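Long-range contacts in ankyrin repeat family protein (Enterococcus faecalis, PDB 3HRA), which is of unknown function but, as an ankyrin repeat protein, probably serves as a stacked helical scaffold for binding other proteins: residues A[13-22]-A[45-54]; A[133-144]-A[161-171]. All coordinates share one frame; numbering follows the deposited sequence.

Both contacts belong to one ankyrin stack of twelve helices without strands, and they come in series along the chain: contact 1 closes before contact 2 opens. Contact 1 joins the turn between helices 8-14 and 18-25 to the equivalent turn between helices 42-49 and 52-60, near the N-terminal end. Contact 2 joins the two ends of the loop segment leading into helix 143-149 to the end of helix 155-166 and the residues that follow it. Their centres lie about 33 Å apart on opposite sides of the chain's centre; they use different helices and do not touch. One docks successive helical hairpins; the other packs the base of a loop against a helix end.

Contact 1: residues A[13-22]-A[45-54]; sequences ANQRDTKKVK and IAVHNNDIEI
The guanidinium of Arg16 carries the amide of Asn49 over one face, the two planes only 13° apart and Asn49 CG 3.4 Å above the guanidinium plane, displaced toward its rim. Asp51 CG lies at the edge, in the guanidinium plane, its carboxylate turned 30° from that plane. Arg16 grips it side-on with two nitrogens: NE reaches Asp51 OD2 at 2.7 Å and NH2 reaches Asp51 OD1 at 2.8 Å, both on the syn side. Bends at chi2 and chi3 fold the arginine chain back across Asn49, whose stack and the double bond together fix the rotation of the guanidinium. A water donates to Ala13 O and Asp51 OD2 and accepts from Asn49 ND2, tying the carboxylate to the end of helix 8-14. These are the helix-to-helix turns of two neighbouring ankyrin hairpins: Arg16 and Asn50 each have positive phi and end a helix in a Schellman motif. Asp17 OD1 caps the next helix at Lys20 N; Asp51, in the equivalent position, makes no capping bond, its carboxylate being engaged by Arg16. Further along the second helices, Ile54 CG1 rests 3.6 Å from Thr18 OG1, while Ile54 CD1 meets Val21 CG2 at 4.0 Å. Ile45 CG2 packs on Ala13 CB. On the exposed flank the extended Lys22 chain brings NZ 2.8 Å from Glu53 OE1, a salt bridge in which Glu53 OE1 uses its anti lone pair.

Contact 2: residues A[133-144]-A[161-171]; sequences IDFQNDFGYTAL and VKLLMENGADQ
In the ankyrin-repeat region, the two ends of the hairpin loop segment that leads into helix 143-149 pack against the place where helix 155-166 stops in a Schellman motif with Gly168 at positive phi; residues 139-144 and 161-171 fall in one predicted repeat. Asp134 OD1 accepts a nearly straight bond from Asp170 N (2.9 Å, 170° at the hydrogen), the donor meeting Asp134 OD1 on its syn side, 21° out of the carboxylate plane. Three waters extend this link: one joins Asp134 OD1 to Asp170 O, another Asp134 OD2 to Gly168 O, and a third the OD2 atoms of Asp134 and Asp170. Asp134 OD2 and Asp170 OD2 stand 4.7 Å apart, and the water donating to both probably eases the repulsion of like charges; Asp170 OD1 turns to Ser172 OG. A fourth water connects Thr142 OG1 with Asp170 O. Ile133, with CG1 anti to its backbone nitrogen (chi1 -167°), sends CD1 into the helix end, 3.6 Å from Leu164 O and 3.8 Å from Ala169 CB. Leu164 divides its branches between both ends of the loop segment: CD2 faces Ile133, and CD1 lies 3.7 Å from Leu144 CA. Leu144 likewise spreads its methyls, CD1 on Val161 CG1 and CD2 3.6 Å from Gln171 CB, with Met165 SD beside the latter methyl. Helix 119-128 adds Leu126 against Ile133 and Asn167, helix 110-115 supplies Ala114 beside Ala143, and helix 181-188 of the following hairpin packs Ala181 on Leu144 and Met182 on Gln171.

Contact 1: residues A[13-22]-A[45-54]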
loop_
_atom_site.group_PDB
_atom_site.type_symbol
_atom_site.label_atom_id
_atom_site.label_comp_id
_atom_site.label_asym_id
_atom_site.label_seq_id
_atom_site.Cartn_x
_atom_site.Cartn_y
_atom_site.Cartn_z
ATOM N N ALA A 13 4.038 -19.515 8.839
ATOM C CA ALA A 13 3.740 -18.547 7.779
ATOM C C ALA A 13 4.641 -18.753 6.549
ATOM O O ALA A 13 4.180 -18.704 5.393
ATOM C CB ALA A 13 3.857 -17.111 8.310
ATOM N N ASN A 14 5.933 -18.970 6.792
ATOM C CA ASN A 14 6.877 -19.208 5.709
ATOM C C ASN A 14 6.479 -20.437 4.910
ATOM O O ASN A 14 6.625 -20.455 3.684
ATOM C CB ASN A 14 8.303 -19.347 6.246
ATOM C CG ASN A 14 9.010 -17.997 6.400
ATOM O OD1 ASN A 14 9.633 -17.722 7.433
ATOM N ND2 ASN A 14 8.934 -17.166 5.378
ATOM N N GLN A 15 5.941 -21.438 5.616
ATOM C CA GLN A 15 5.492 -22.701 5.016
ATOM C C GLN A 15 4.079 -22.644 4.432
ATOM O O GLN A 15 3.569 -23.658 3.941
ATOM C CB GLN A 15 5.626 -23.846 6.026
ATOM C CG GLN A 15 7.084 -24.225 6.288
ATOM C CD GLN A 15 7.227 -25.314 7.307
ATOM O OE1 GLN A 15 8.329 -25.586 7.785
ATOM N NE2 GLN A 15 6.116 -25.955 7.654
ATOM N N ARG A 16 3.468 -21.458 4.465
ATOM C CA ARG A 16 2.169 -21.208 3.843
ATOM C C ARG A 16 1.131 -22.155 4.412
ATOM O O ARG A 16 0.205 -22.561 3.700
ATOM C CB ARG A 16 2.259 -21.419 2.332
ATOM C CG ARG A 16 3.582 -20.950 1.723
ATOM C CD ARG A 16 3.649 -19.431 1.618
ATOM N NE ARG A 16 2.524 -18.903 0.847
ATOM C CZ ARG A 16 2.492 -18.765 -0.477
ATOM N NH1 ARG A 16 3.533 -19.110 -1.235
ATOM N NH2 ARG A 16 1.389 -18.304 -1.057
ATOM N N ASP A 17 1.295 -22.500 5.692
ATOM C CA ASP A 17 0.524 -23.574 6.309
ATOM C C ASP A 17 -0.605 -22.983 7.144
ATOM O O ASP A 17 -0.461 -22.734 8.341
ATOM C CB ASP A 17 1.446 -24.466 7.147
ATOM C CG ASP A 17 0.772 -25.774 7.579
ATOM O OD1 ASP A 17 -0.476 -25.842 7.575
ATOM O OD2 ASP A 17 1.495 -26.732 7.924
ATOM N N THR A 18 -1.729 -22.747 6.479
ATOM C CA THR A 18 -2.871 -22.078 7.093
ATOM C C THR A 18 -3.357 -22.828 8.349
ATOM O O THR A 18 -3.644 -22.217 9.385
ATOM C CB THR A 18 -4.011 -21.988 6.078
ATOM O OG1 THR A 18 -3.534 -21.291 4.919
ATOM C CG2 THR A 18 -5.204 -21.257 6.675
ATOM N N LYS A 19 -3.464 -24.148 8.250
ATOM C CA LYS A 19 -3.942 -24.947 9.381
ATOM C C LYS A 19 -2.989 -24.875 10.574
ATOM O O LYS A 19 -3.434 -24.757 11.718
ATOM C CB LYS A 19 -4.185 -26.396 8.960
ATOM C CG LYS A 19 -5.289 -26.533 7.923
ATOM C CD LYS A 19 -5.510 -27.997 7.540
ATOM C CE LYS A 19 -5.845 -28.116 6.055
ATOM N NZ LYS A 19 -6.777 -27.041 5.618
ATOM N N LYS A 20 -1.686 -24.945 10.314
ATOM C CA LYS A 20 -0.688 -24.796 11.387
ATOM C C LYS A 20 -0.737 -23.409 12.035
ATOM O O LYS A 20 -0.608 -23.287 13.252
ATOM C CB LYS A 20 0.728 -25.079 10.859
ATOM C CG LYS A 20 1.821 -25.133 11.940
ATOM C CD LYS A 20 1.554 -26.253 12.944
ATOM C CE LYS A 20 2.687 -26.355 13.959
ATOM N NZ LYS A 20 2.586 -27.561 14.826
ATOM N N VAL A 21 -0.907 -22.362 11.227
ATOM C CA VAL A 21 -1.105 -21.007 11.749
ATOM C C VAL A 21 -2.275 -20.935 12.722
ATOM O O VAL A 21 -2.134 -20.417 13.828
ATOM C CB VAL A 21 -1.302 -19.974 10.628
ATOM C CG1 VAL A 21 -1.823 -18.652 11.220
ATOM C CG2 VAL A 21 -0.007 -19.756 9.912
ATOM N N LYS A 22 -3.417 -21.491 12.328
ATOM C CA LYS A 22 -4.608 -21.439 13.166
ATOM C C LYS A 22 -4.431 -22.263 14.434
ATOM O O LYS A 22 -4.919 -21.869 15.487
ATOM C CB LYS A 22 -5.844 -21.874 12.381
ATOM C CG LYS A 22 -6.236 -20.863 11.345
ATOM C CD LYS A 22 -7.395 -21.324 10.465
ATOM C CE LYS A 22 -7.980 -20.151 9.696
ATOM N NZ LYS A 22 -9.256 -20.504 9.002
ATOM N N ILE A 45 4.800 -11.580 6.449
ATOM C CA ILE A 45 5.118 -12.694 5.552
ATOM C C ILE A 45 3.867 -13.072 4.758
ATOM O O ILE A 45 3.908 -13.238 3.530
ATOM C CB ILE A 45 5.662 -13.918 6.329
ATOM C CG1 ILE A 45 7.050 -13.601 6.895
ATOM C CG2 ILE A 45 5.731 -15.160 5.428
ATOM C CD1 ILE A 45 7.492 -14.528 7.968
ATOM N N ALA A 46 2.747 -13.190 5.461
ATOM C CA ALA A 46 1.475 -13.512 4.808
ATOM C C ALA A 46 1.086 -12.476 3.753
ATOM O O ALA A 46 0.566 -12.824 2.700
ATOM C CB ALA A 46 0.364 -13.672 5.842
ATOM N N VAL A 47 1.319 -11.202 4.032
ATOM C CA VAL A 47 0.955 -10.158 3.070
ATOM C C VAL A 47 1.817 -10.245 1.809
ATOM O O VAL A 47 1.311 -10.124 0.694
ATOM C CB VAL A 47 1.020 -8.741 3.694
ATOM C CG1 VAL A 47 0.807 -7.677 2.634
ATOM C CG2 VAL A 47 -0.029 -8.611 4.783
ATOM N N HIS A 48 3.116 -10.466 1.999
ATOM C CA HIS A 48 4.048 -10.689 0.895
ATOM C C HIS A 48 3.610 -11.878 0.032
ATOM O O HIS A 48 3.639 -11.804 -1.192
ATOM C CB HIS A 48 5.476 -10.909 1.429
ATOM C CG HIS A 48 6.184 -9.641 1.814
ATOM N ND1 HIS A 48 5.806 -8.873 2.898
ATOM C CD2 HIS A 48 7.245 -9.004 1.262
ATOM C CE1 HIS A 48 6.602 -7.823 2.996
ATOM N NE2 HIS A 48 7.482 -7.877 2.012
ATOM N N ASN A 49 3.173 -12.956 0.681
ATOM C CA ASN A 49 2.728 -14.174 0.002
ATOM C C ASN A 49 1.303 -14.100 -0.575
ATOM O O ASN A 49 0.888 -14.972 -1.355
ATOM C CB ASN A 49 2.778 -15.362 0.966
ATOM C CG ASN A 49 4.179 -15.904 1.164
ATOM O OD1 ASN A 49 4.994 -15.895 0.251
ATOM N ND2 ASN A 49 4.456 -16.395 2.364
ATOM N N ASN A 50 0.572 -13.059 -0.186
ATOM C CA ASN A 50 -0.879 -12.962 -0.426
ATOM C C ASN A 50 -1.650 -14.183 0.082
ATOM O O ASN A 50 -2.564 -14.682 -0.579
ATOM C CB ASN A 50 -1.236 -12.646 -1.885
ATOM C CG ASN A 50 -2.632 -12.051 -2.024
ATOM O OD1 ASN A 50 -3.144 -11.408 -1.107
ATOM N ND2 ASN A 50 -3.256 -12.263 -3.185
ATOM N N ASP A 51 -1.282 -14.634 1.282
ATOM C CA ASP A 51 -2.034 -15.667 1.971
ATOM C C ASP A 51 -3.143 -14.988 2.771
ATOM O O ASP A 51 -2.964 -14.603 3.933
ATOM C CB ASP A 51 -1.121 -16.521 2.857
ATOM C CG ASP A 51 -0.286 -17.511 2.055
ATOM O OD1 ASP A 51 -0.632 -17.841 0.892
ATOM O OD2 ASP A 51 0.728 -17.972 2.589
ATOM N N ILE A 52 -4.290 -14.845 2.118
ATOM C CA ILE A 52 -5.366 -14.018 2.638
ATOM C C ILE A 52 -5.935 -14.560 3.965
ATOM O O ILE A 52 -6.179 -13.803 4.907
ATOM C CB ILE A 52 -6.478 -13.874 1.574
ATOM C CG1 ILE A 52 -5.931 -13.126 0.350
ATOM C CG2 ILE A 52 -7.661 -13.150 2.136
ATOM C CD1 ILE A 52 -6.877 -13.120 -0.881
ATOM N N GLU A 53 -6.162 -15.863 4.037
ATOM C CA GLU A 53 -6.782 -16.423 5.230
ATOM C C GLU A 53 -5.836 -16.338 6.431
ATOM O O GLU A 53 -6.264 -16.039 7.547
ATOM C CB GLU A 53 -7.245 -17.865 4.981
ATOM C CG GLU A 53 -7.951 -18.512 6.177
ATOM C CD GLU A 53 -9.242 -17.796 6.587
ATOM O OE1 GLU A 53 -9.810 -18.173 7.640
ATOM O OE2 GLU A 53 -9.697 -16.872 5.858
ATOM N N ILE A 54 -4.548 -16.586 6.194
ATOM C CA ILE A 54 -3.553 -16.454 7.246
ATOM C C ILE A 54 -3.530 -15.007 7.737
ATOM O O ILE A 54 -3.511 -14.746 8.945
ATOM C CB ILE A 54 -2.152 -16.917 6.771
ATOM C CG1 ILE A 54 -2.131 -18.446 6.638
ATOM C CG2 ILE A 54 -1.050 -16.425 7.736
ATOM C CD1 ILE A 54 -0.840 -19.007 6.062
HETATM O O HOH W 1 2.379 -16.762 4.445
HETATM O O HOH W 2 -3.924 -18.423 3.579
#

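Contact 2: residues A[133-144]-A[161-171]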
loop_
_atom_site.group_PDB
_atom_site.type_symbol
_atom_site.label_atom_id
_atom_site.label_comp_id
_atom_site.label_asym_id
_atom_site.label_seq_id
_atom_site.Cartn_x
_atom_site.Cartn_y
_atom_site.Cartn_z
ATOM N N ILE A 133 -4.802 12.574 -0.265
ATOM C CA ILE A 133 -4.597 12.392 -1.698
ATOM C C ILE A 133 -3.431 13.246 -2.208
ATOM O O ILE A 133 -2.833 12.956 -3.251
ATOM C CB ILE A 133 -5.910 12.694 -2.468
ATOM C CG1 ILE A 133 -5.854 12.209 -3.916
ATOM C CG2 ILE A 133 -6.268 14.185 -2.395
ATOM C CD1 ILE A 133 -7.240 12.172 -4.552
ATOM N N ASP A 134 -3.092 14.285 -1.458
ATOM C CA ASP A 134 -2.044 15.217 -1.868
ATOM C C ASP A 134 -0.711 14.977 -1.145
ATOM O O ASP A 134 0.201 15.812 -1.184
ATOM C CB ASP A 134 -2.500 16.664 -1.655
ATOM C CG ASP A 134 -3.665 17.059 -2.559
ATOM O OD1 ASP A 134 -3.782 16.516 -3.688
ATOM O OD2 ASP A 134 -4.473 17.934 -2.138
ATOM N N PHE A 135 -0.593 13.824 -0.498
ATOM C CA PHE A 135 0.623 13.517 0.238
ATOM C C PHE A 135 1.787 13.435 -0.741
ATOM O O PHE A 135 1.605 13.068 -1.902
ATOM C CB PHE A 135 0.469 12.182 0.969
ATOM C CG PHE A 135 1.581 11.902 1.947
ATOM C CD1 PHE A 135 1.633 12.575 3.154
ATOM C CD2 PHE A 135 2.580 10.978 1.649
ATOM C CE1 PHE A 135 2.669 12.325 4.070
ATOM C CE2 PHE A 135 3.606 10.717 2.554
ATOM C CZ PHE A 135 3.645 11.393 3.766
ATOM N N GLN A 136 2.977 13.815 -0.291
ATOM C CA GLN A 136 4.170 13.738 -1.129
ATOM C C GLN A 136 5.239 12.872 -0.500
ATOM O O GLN A 136 5.437 12.890 0.727
ATOM C CB GLN A 136 4.755 15.134 -1.352
ATOM C CG GLN A 136 3.943 16.016 -2.300
ATOM C CD GLN A 136 4.491 17.428 -2.358
ATOM O OE1 GLN A 136 5.222 17.797 -3.286
ATOM N NE2 GLN A 136 4.147 18.226 -1.362
ATOM N N ASN A 137 5.960 12.135 -1.334
ATOM C CA ASN A 137 7.106 11.370 -0.842
ATOM C C ASN A 137 8.410 12.179 -0.878
ATOM O O ASN A 137 8.375 13.409 -1.057
ATOM C CB ASN A 137 7.233 10.006 -1.545
ATOM C CG ASN A 137 7.439 10.109 -3.068
ATOM O OD1 ASN A 137 7.080 9.181 -3.802
ATOM N ND2 ASN A 137 8.006 11.211 -3.542
ATOM N N ASP A 138 9.548 11.504 -0.685
ATOM C CA ASP A 138 10.844 12.195 -0.539
ATOM C C ASP A 138 11.254 12.966 -1.787
ATOM O O ASP A 138 12.054 13.903 -1.708
ATOM C CB ASP A 138 11.980 11.226 -0.182
ATOM C CG ASP A 138 11.934 10.774 1.254
ATOM O OD1 ASP A 138 12.688 9.841 1.591
ATOM O OD2 ASP A 138 11.145 11.341 2.048
ATOM N N PHE A 139 10.703 12.555 -2.927
ATOM C CA PHE A 139 10.973 13.193 -4.203
ATOM C C PHE A 139 10.014 14.334 -4.496
ATOM O O PHE A 139 10.167 15.005 -5.511
ATOM C CB PHE A 139 10.910 12.164 -5.345
ATOM C CG PHE A 139 11.631 10.886 -5.038
ATOM C CD1 PHE A 139 13.016 10.821 -5.115
ATOM C CD2 PHE A 139 10.930 9.747 -4.675
ATOM C CE1 PHE A 139 13.690 9.648 -4.826
ATOM C CE2 PHE A 139 11.605 8.560 -4.380
ATOM C CZ PHE A 139 12.983 8.514 -4.461
ATOM N N GLY A 140 9.013 14.528 -3.634
ATOM C CA GLY A 140 7.981 15.525 -3.865
ATOM C C GLY A 140 6.844 14.996 -4.733
ATOM O O GLY A 140 5.920 15.744 -5.085
ATOM N N TYR A 141 6.902 13.711 -5.074
ATOM C CA TYR A 141 5.907 13.114 -5.953
ATOM C C TYR A 141 4.627 12.875 -5.179
ATOM O O TYR A 141 4.665 12.408 -4.050
ATOM C CB TYR A 141 6.347 11.752 -6.510
ATOM C CG TYR A 141 7.549 11.747 -7.429
ATOM C CD1 TYR A 141 8.311 10.596 -7.581
ATOM C CD2 TYR A 141 7.925 12.879 -8.136
ATOM C CE1 TYR A 141 9.404 10.567 -8.417
ATOM C CE2 TYR A 141 9.026 12.857 -8.984
ATOM C CZ TYR A 141 9.757 11.700 -9.122
ATOM O OH TYR A 141 10.854 11.662 -9.958
ATOM N N THR A 142 3.504 13.188 -5.816
ATOM C CA THR A 142 2.189 12.773 -5.343
ATOM C C THR A 142 1.795 11.517 -6.119
ATOM O O THR A 142 2.482 11.130 -7.080
ATOM C CB THR A 142 1.120 13.839 -5.655
ATOM O OG1 THR A 142 1.088 14.078 -7.070
ATOM C CG2 THR A 142 1.434 15.145 -4.927
ATOM N N ALA A 143 0.674 10.921 -5.735
ATOM C CA ALA A 143 0.124 9.777 -6.460
ATOM C C ALA A 143 -0.133 10.158 -7.909
ATOM O O ALA A 143 0.193 9.396 -8.827
ATOM C CB ALA A 143 -1.166 9.278 -5.802
ATOM N N LEU A 144 -0.694 11.344 -8.120
ATOM C CA LEU A 144 -0.951 11.811 -9.478
ATOM C C LEU A 144 0.327 11.929 -10.319
ATOM O O LEU A 144 0.371 11.471 -11.468
ATOM C CB LEU A 144 -1.672 13.152 -9.447
ATOM C CG LEU A 144 -2.085 13.675 -10.814
ATOM C CD1 LEU A 144 -3.153 12.768 -11.467
ATOM C CD2 LEU A 144 -2.587 15.122 -10.675
ATOM N N VAL A 161 -5.481 8.343 -13.329
ATOM C CA VAL A 161 -5.506 9.809 -13.330
ATOM C C VAL A 161 -6.939 10.367 -13.167
ATOM O O VAL A 161 -7.173 11.277 -12.376
ATOM C CB VAL A 161 -4.822 10.386 -14.593
ATOM C CG1 VAL A 161 -5.083 11.893 -14.712
ATOM C CG2 VAL A 161 -3.339 10.091 -14.546
ATOM N N LYS A 162 -7.888 9.820 -13.918
ATOM C CA LYS A 162 -9.277 10.264 -13.831
ATOM C C LYS A 162 -9.862 10.055 -12.431
ATOM O O LYS A 162 -10.510 10.953 -11.888
ATOM C CB LYS A 162 -10.144 9.534 -14.860
ATOM C CG LYS A 162 -11.575 10.005 -14.861
ATOM C CD LYS A 162 -11.702 11.388 -15.503
ATOM C CE LYS A 162 -13.169 11.726 -15.738
ATOM N NZ LYS A 162 -13.338 13.082 -16.332
ATOM N N LEU A 163 -9.644 8.865 -11.879
ATOM C CA LEU A 163 -10.055 8.509 -10.519
ATOM C C LEU A 163 -9.520 9.528 -9.501
ATOM O O LEU A 163 -10.270 10.012 -8.653
ATOM C CB LEU A 163 -9.523 7.121 -10.164
ATOM C CG LEU A 163 -10.308 6.161 -9.263
ATOM C CD1 LEU A 163 -9.355 5.220 -8.526
ATOM C CD2 LEU A 163 -11.251 6.865 -8.292
ATOM N N LEU A 164 -8.231 9.857 -9.593
ATOM C CA LEU A 164 -7.615 10.825 -8.671
ATOM C C LEU A 164 -8.224 12.219 -8.815
ATOM O O LEU A 164 -8.519 12.883 -7.818
ATOM C CB LEU A 164 -6.073 10.888 -8.854
ATOM C CG LEU A 164 -5.310 9.634 -8.402
ATOM C CD1 LEU A 164 -3.868 9.619 -8.908
ATOM C CD2 LEU A 164 -5.362 9.526 -6.880
ATOM N N MET A 165 -8.389 12.679 -10.053
ATOM C CA MET A 165 -8.964 14.003 -10.270
ATOM C C MET A 165 -10.409 14.059 -9.807
ATOM O O MET A 165 -10.865 15.074 -9.297
ATOM C CB MET A 165 -8.851 14.422 -11.741
ATOM C CG MET A 165 -7.410 14.512 -12.240
ATOM S SD MET A 165 -6.351 15.554 -11.219
ATOM C CE MET A 165 -7.103 17.161 -11.511
ATOM N N GLU A 166 -11.139 12.965 -9.989
ATOM C CA GLU A 166 -12.535 12.952 -9.581
ATOM C C GLU A 166 -12.659 12.957 -8.062
ATOM O O GLU A 166 -13.730 13.223 -7.517
ATOM C CB GLU A 166 -13.257 11.756 -10.175
ATOM C CG GLU A 166 -13.670 11.967 -11.615
ATOM C CD GLU A 166 -14.727 13.051 -11.782
ATOM O OE1 GLU A 166 -15.710 13.054 -11.016
ATOM O OE2 GLU A 166 -14.575 13.893 -12.685
ATOM N N ASN A 167 -11.553 12.666 -7.382
ATOM C CA ASN A 167 -11.542 12.662 -5.935
ATOM C C ASN A 167 -10.810 13.873 -5.368
ATOM O O ASN A 167 -10.448 13.899 -4.185
ATOM C CB ASN A 167 -10.945 11.361 -5.392
ATOM C CG ASN A 167 -11.948 10.219 -5.400
ATOM O OD1 ASN A 167 -12.611 9.964 -4.398
ATOM N ND2 ASN A 167 -12.081 9.537 -6.544
ATOM N N GLY A 168 -10.611 14.878 -6.219
ATOM C CA GLY A 168 -10.107 16.161 -5.774
ATOM C C GLY A 168 -8.600 16.287 -5.642
ATOM O O GLY A 168 -8.121 17.179 -4.937
ATOM N N ALA A 169 -7.841 15.417 -6.309
ATOM C CA ALA A 169 -6.369 15.561 -6.306
ATOM C C ALA A 169 -5.964 16.951 -6.772
ATOM O O ALA A 169 -6.521 17.479 -7.737
ATOM C CB ALA A 169 -5.714 14.501 -7.196
ATOM N N ASP A 170 -4.988 17.542 -6.091
ATOM C CA ASP A 170 -4.470 18.858 -6.482
ATOM C C ASP A 170 -3.397 18.662 -7.545
ATOM O O ASP A 170 -2.303 18.179 -7.256
ATOM C CB ASP A 170 -3.899 19.577 -5.256
ATOM C CG ASP A 170 -3.403 20.988 -5.563
ATOM O OD1 ASP A 170 -3.458 21.429 -6.731
ATOM O OD2 ASP A 170 -2.942 21.659 -4.620
ATOM N N GLN A 171 -3.702 19.030 -8.780
ATOM C CA GLN A 171 -2.739 18.832 -9.857
ATOM C C GLN A 171 -1.692 19.946 -9.983
ATOM O O GLN A 171 -0.762 19.840 -10.791
ATOM C CB GLN A 171 -3.446 18.626 -11.201
ATOM C CG GLN A 171 -4.049 19.890 -11.801
ATOM C CD GLN A 171 -4.415 19.711 -13.262
ATOM O OE1 GLN A 171 -3.574 19.334 -14.086
ATOM N NE2 GLN A 171 -5.667 20.008 -13.599
HETATM O O HOH W 3 -2.248 15.578 -5.746
HETATM O O HOH W 4 -6.867 18.249 -2.849
HETATM O O HOH W 5 -3.414 20.700 -1.753
HETATM O O HOH W 6 -0.145 16.411 -8.034
#